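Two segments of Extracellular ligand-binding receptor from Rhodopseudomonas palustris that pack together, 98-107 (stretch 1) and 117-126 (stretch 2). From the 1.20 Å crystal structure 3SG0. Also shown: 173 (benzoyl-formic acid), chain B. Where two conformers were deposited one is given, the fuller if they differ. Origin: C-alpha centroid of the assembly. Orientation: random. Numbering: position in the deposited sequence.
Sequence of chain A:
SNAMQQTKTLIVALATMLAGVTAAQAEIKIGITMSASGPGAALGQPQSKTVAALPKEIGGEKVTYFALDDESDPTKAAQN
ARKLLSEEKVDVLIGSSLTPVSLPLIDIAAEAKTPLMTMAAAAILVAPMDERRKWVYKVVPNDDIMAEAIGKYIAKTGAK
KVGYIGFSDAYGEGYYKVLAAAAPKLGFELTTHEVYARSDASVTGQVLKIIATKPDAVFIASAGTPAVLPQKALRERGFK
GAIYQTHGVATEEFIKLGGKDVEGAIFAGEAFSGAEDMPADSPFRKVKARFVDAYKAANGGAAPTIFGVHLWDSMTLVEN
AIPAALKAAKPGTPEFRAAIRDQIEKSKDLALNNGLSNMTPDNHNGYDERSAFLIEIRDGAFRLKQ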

# COMPACT_ATOMS: atom_id res chain seq x y z
N LEU A 98 5.52 2.36 4.37
CA LEU A 98 5.27 1.23 5.26
C LEU A 98 4.44 1.67 6.44
O LEU A 98 4.49 2.84 6.84
CB LEU A 98 6.57 0.64 5.80
CG LEU A 98 7.73 0.45 4.83
CD1 LEU A 98 8.93 -0.19 5.55
CD2 LEU A 98 7.32 -0.37 3.63
N THR A 99 3.70 0.74 7.02
CA THR A 99 2.83 1.04 8.14
C THR A 99 3.57 1.52 9.39
O THR A 99 3.22 2.57 9.93
CB THR A 99 1.90 -0.15 8.44
OG1 THR A 99 0.98 -0.32 7.35
CG2 THR A 99 1.11 0.09 9.71
N PRO A 100 4.59 0.79 9.87
CA PRO A 100 5.28 1.27 11.08
C PRO A 100 5.90 2.65 10.89
O PRO A 100 5.99 3.44 11.83
CB PRO A 100 6.37 0.21 11.31
CG PRO A 100 6.52 -0.52 9.99
CD PRO A 100 5.15 -0.48 9.38
N VAL A 101 6.35 2.93 9.67
CA VAL A 101 7.00 4.19 9.37
C VAL A 101 5.98 5.32 9.28
O VAL A 101 6.27 6.46 9.66
CB VAL A 101 7.83 4.07 8.07
CG1 VAL A 101 8.56 5.35 7.78
CG2 VAL A 101 8.82 2.91 8.18
N SER A 102 4.78 5.00 8.81
CA SER A 102 3.72 5.98 8.63
C SER A 102 2.97 6.35 9.91
O SER A 102 2.47 7.46 10.03
CB SER A 102 2.70 5.48 7.62
OG SER A 102 3.28 5.34 6.34
N LEU A 103 2.85 5.41 10.84
CA LEU A 103 2.05 5.65 12.03
C LEU A 103 2.37 6.95 12.78
O LEU A 103 1.46 7.70 13.11
CB LEU A 103 2.11 4.44 12.98
CG LEU A 103 1.12 3.33 12.64
CD1 LEU A 103 1.49 2.04 13.36
CD2 LEU A 103 -0.30 3.76 12.97
N PRO A 104 3.66 7.23 13.05
CA PRO A 104 3.97 8.47 13.78
C PRO A 104 3.65 9.73 12.99
O PRO A 104 3.56 10.80 13.58
CB PRO A 104 5.49 8.36 14.02
CG PRO A 104 5.99 7.40 12.98
CD PRO A 104 4.86 6.41 12.81
N LEU A 105 3.49 9.62 11.68
CA LEU A 105 3.22 10.80 10.87
C LEU A 105 1.80 11.34 11.06
O LEU A 105 1.54 12.50 10.78
CB LEU A 105 3.47 10.53 9.39
CG LEU A 105 4.85 9.95 9.07
CD1 LEU A 105 5.01 9.83 7.57
CD2 LEU A 105 5.96 10.80 9.69
N ILE A 106 0.89 10.48 11.51
CA ILE A 106 -0.49 10.91 11.71
C ILE A 106 -0.55 12.09 12.68
O ILE A 106 -1.14 13.13 12.38
CB ILE A 106 -1.34 9.75 12.26
CG1 ILE A 106 -1.42 8.62 11.22
CG2 ILE A 106 -2.72 10.23 12.70
CD1 ILE A 106 -2.05 7.34 11.74
N ASP A 107 0.06 11.93 13.84
CA ASP A 107 0.01 12.99 14.84
C ASP A 107 0.74 14.24 14.37
O ASP A 107 0.33 15.36 14.67
CB ASP A 107 0.59 12.51 16.17
CG ASP A 107 -0.34 11.55 16.90
OD1 ASP A 107 -1.44 11.27 16.37
OD2 ASP A 107 0.03 11.08 17.99
N MSE A 117 -1.19 12.16 2.87
CA MSE A 117 -1.59 11.05 2.00
C MSE A 117 -0.64 9.90 2.31
O MSE A 117 0.51 9.90 1.84
CB MSE A 117 -1.47 11.44 0.52
CG MSE A 117 -1.98 12.83 0.18
SE MSE A 117 -3.83 13.16 0.56
CE MSE A 117 -4.60 11.89 -0.73
N THR A 118 -1.06 8.94 3.12
CA THR A 118 -0.16 7.83 3.41
C THR A 118 -0.14 6.84 2.26
O THR A 118 -1.15 6.66 1.58
CB THR A 118 -0.50 7.14 4.74
OG1 THR A 118 0.50 6.16 5.02
CG2 THR A 118 -1.86 6.45 4.72
N MSE A 119 1.01 6.21 2.03
CA MSE A 119 1.14 5.22 0.96
C MSE A 119 1.16 3.78 1.47
O MSE A 119 1.36 2.84 0.69
CB MSE A 119 2.37 5.52 0.09
CG MSE A 119 2.28 6.88 -0.60
SE MSE A 119 3.77 7.25 -1.77
CE MSE A 119 5.15 7.56 -0.42
N ALA A 120 0.93 3.61 2.77
CA ALA A 120 0.98 2.30 3.40
C ALA A 120 -0.42 1.68 3.51
O ALA A 120 -1.41 2.30 3.10
CB ALA A 120 1.66 2.42 4.76
N ALA A 121 -0.49 0.47 4.06
CA ALA A 121 -1.67 -0.38 3.86
C ALA A 121 -2.57 -0.63 5.07
O ALA A 121 -3.75 -0.92 4.89
CB ALA A 121 -1.25 -1.73 3.27
N ALA A 122 -2.03 -0.62 6.28
CA ALA A 122 -2.81 -1.09 7.43
C ALA A 122 -4.02 -0.21 7.74
O ALA A 122 -3.94 1.01 7.70
CB ALA A 122 -1.94 -1.22 8.66
N ALA A 123 -5.14 -0.84 8.07
CA ALA A 123 -6.38 -0.11 8.34
C ALA A 123 -6.22 0.95 9.43
O ALA A 123 -6.83 2.02 9.35
CB ALA A 123 -7.49 -1.07 8.72
N ILE A 124 -5.39 0.66 10.44
CA ILE A 124 -5.22 1.54 11.58
C ILE A 124 -4.70 2.93 11.19
O ILE A 124 -4.80 3.89 11.96
CB ILE A 124 -4.30 0.87 12.64
CG1 ILE A 124 -4.32 1.63 13.97
CG2 ILE A 124 -2.88 0.75 12.13
CD1 ILE A 124 -3.63 0.87 15.08
N LEU A 125 -4.13 3.04 9.99
CA LEU A 125 -3.65 4.35 9.55
C LEU A 125 -4.77 5.38 9.41
O LEU A 125 -4.52 6.57 9.57
CB LEU A 125 -2.86 4.22 8.25
CG LEU A 125 -1.56 3.40 8.39
CD1 LEU A 125 -1.00 3.05 7.03
CD2 LEU A 125 -0.54 4.15 9.23
N VAL A 126 -5.99 4.93 9.11
CA VAL A 126 -7.11 5.87 8.95
C VAL A 126 -8.41 5.46 9.64
O VAL A 126 -9.36 6.24 9.64
CB VAL A 126 -7.46 6.16 7.46
CG1 VAL A 126 -6.31 6.87 6.78
CG2 VAL A 126 -7.87 4.88 6.72
O1B 173 B . 1.90 -1.04 4.94
C1 173 B . 2.94 -1.65 4.90
O1A 173 B . 3.79 -1.77 5.99
C2 173 B . 3.26 -2.53 3.72
O2 173 B . 4.14 -3.33 3.79
C1G 173 B . 2.48 -2.31 2.47
C2D 173 B . 2.25 -0.88 1.98
C2E 173 B . 1.44 -0.63 0.72
C3 173 B . 0.85 -1.82 -0.03
C1E 173 B . 1.09 -3.25 0.49
C1D 173 B . 1.91 -3.51 1.74

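The hydroxyl of Thr99 joins both the other stretch and the ligand. Thr99, in the first turn of the helix, holds its side chain in the m rotamer, which places OG1 3.2 Å from Ala122 N, and that amide donates a hydrogen bond to it. The same OG1 gives its own proton to the benzoyl-formic acid, 2.7 Å from ligand O1B, so a single threonine accepts from the loop and donates to the carboxylate. Ala121 N reaches O1B as well, at 3.0 Å, while Thr99 N, free at the start of the helix, meets ligand O1A at 2.7 Å. The carboxylate thus bridges the two stretches, taking an amide from each and the hydroxyl of Thr99.

One turn on, Ser102 points toward stretch 2, and its OG lies 3.2 Å from Thr118 OG1. Ser102 OG donates to Leu98 O at 2.8 Å, which ties this short side chain back to the N-cap residue just before its helix.

Where the backbones come closest, the side chains on stretch 2 are alanine methyls. The methyl of Ala120 points at the helix start, with CB 3.3 Å from Leu98 C and 3.5 Å from Thr99 N; the CA atoms of Leu98 and Ala120 are 4.8 Å apart. Ala122 is similarly tight, its CB 3.3 Å from Thr99 OG1.

Farther along the helix, apolar packing takes over around Leu125, the residue most covered by the opposing stretch. Its CA-to-CB bond runs sideways, but the end of the side chain comes nearer: CD2 lies 3.8 Å from Leu103 CD2 and 4.3 Å from Ile106 CD1, while CD1 sits 3.9 Å from Thr99 OG1. At the more exposed margin, Leu103 CD2 also meets Ile124 CG2 at 4.1 Å. Ile106 CD1 packs 3.4 Å from Leu125 O, a buried carbonyl without a polar partner in the model. Altogether the contact buries 385 Å², both sides summed.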